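Local structure of lamina-associated polypeptide 2 isoforms alpha/zeta (Mus musculus, 2V0X) at the interface of chains A and B. The protein is a chromosomal component of the nuclear lamina that dimerises through its C-terminal domain and probably binds DNA and acts with lamin A in organising the nucleus. Coordinates in Å, arbitrary orientation; residue numbers count along the deposited sequence, not the author numbering. Chains: chain A/B, Lamina-associated polypeptide 2 isoforms alpha/zeta.

The interface of chains A and B. Residues chain A 224, 226; chain B 80-81, 84.
A:Val224 and A:Lys226 lie on a C-terminal loop of chain A with helix-like backbone torsions, and this loop faces the helix of chain B (79-87) from which B:Glu80, B:Ile81 and B:Phe84 project. A:Lys226 carries the contact. Its side chain folds back at the last two torsions (chi3 -64°, chi4 -62°), a double turn that brings the ammonium NZ back to its own loop, where it donates a hydrogen bond of 2.8 Å to the carbonyl O of A:Val224. The donor is tilted 30° from the plane of that carbonyl. From B:Glu80, whose side chain crosses the lysine obliquely, the carboxylate OE1 makes a loose salt bridge to the same NZ at 3.7 Å and also comes within 3.9 Å of A:Val224 CA. The methylenes at the bend pack against the apolar side chains of B:Phe84 and B:Ile81. CD of A:Lys226 lies over one face of the B:Phe84 ring near its rim, 3.9 Å from CD2 of the same ring, while CE of the lysine is 3.9 Å from CD1 of B:Phe84. B:Ile81 adds its terminal methyl CD1, 4.0 Å from A:Lys226 CD. An alanine in place of A:Lys226 would probably leave B:Glu80 without this charged mate and uncover the packed face of B:Phe84. The patch and its symmetry twin probably help to fasten the C-terminal loop of each chain to a short helix of its partner, adding to the dimer built on the long helices.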
loop_
_atom_site.group_PDB
_atom_site.type_symbol
_atom_site.label_atom_id
_atom_site.label_comp_id
_atom_site.label_asym_id
_atom_site.label_seq_id
_atom_site.Cartn_x
_atom_site.Cartn_y
_atom_site.Cartn_z
ATOM N N VAL A 224 9.697 20.384 20.700
ATOM C CA VAL A 224 10.818 20.828 21.532
ATOM C C VAL A 224 10.366 21.235 22.930
ATOM O O VAL A 224 10.896 20.746 23.930
ATOM C CB VAL A 224 11.583 21.999 20.867
ATOM C CG1 VAL A 224 12.769 22.418 21.727
ATOM C CG2 VAL A 224 12.055 21.597 19.475
ATOM N N LYS A 226 8.077 20.549 25.315
ATOM C CA LYS A 226 7.113 19.570 25.800
ATOM C C LYS A 226 6.410 20.101 27.047
ATOM O O LYS A 226 5.181 20.154 27.107
ATOM C CB LYS A 226 7.832 18.256 26.128
ATOM C CG LYS A 226 8.515 17.605 24.932
ATOM C CD LYS A 226 9.587 16.614 25.362
ATOM C CE LYS A 226 10.732 17.305 26.098
ATOM N NZ LYS A 226 11.442 18.305 25.250
ATOM N N GLU B 80 15.778 12.960 22.352
ATOM C CA GLU B 80 15.228 13.899 23.331
ATOM C C GLU B 80 13.839 13.439 23.790
ATOM O O GLU B 80 13.465 13.610 24.949
ATOM C CB GLU B 80 15.178 15.335 22.779
ATOM C CG GLU B 80 14.124 15.583 21.702
ATOM C CD GLU B 80 14.002 17.050 21.325
ATOM O OE1 GLU B 80 13.269 17.788 22.018
ATOM O OE2 GLU B 80 14.636 17.464 20.331
ATOM N N ILE B 81 13.075 12.850 22.879
ATOM C CA ILE B 81 11.745 12.358 23.222
ATOM C C ILE B 81 11.904 11.031 23.968
ATOM O O ILE B 81 11.210 10.774 24.942
ATOM C CB ILE B 81 10.861 12.149 21.960
ATOM C CG1 ILE B 81 10.766 13.448 21.153
ATOM C CG2 ILE B 81 9.467 11.687 22.357
ATOM C CD1 ILE B 81 10.144 14.612 21.908
ATOM N N PHE B 84 13.174 11.707 27.374
ATOM C CA PHE B 84 12.067 12.224 28.168
ATOM C C PHE B 84 11.113 11.104 28.607
ATOM O O PHE B 84 10.675 11.065 29.757
ATOM C CB PHE B 84 11.294 13.287 27.381
ATOM C CG PHE B 84 10.236 13.991 28.189
ATOM C CD1 PHE B 84 10.592 14.881 29.202
ATOM C CD2 PHE B 84 8.886 13.764 27.940
ATOM C CE1 PHE B 84 9.616 15.537 29.958
ATOM C CE2 PHE B 84 7.899 14.415 28.689
ATOM C CZ PHE B 84 8.266 15.304 29.702
#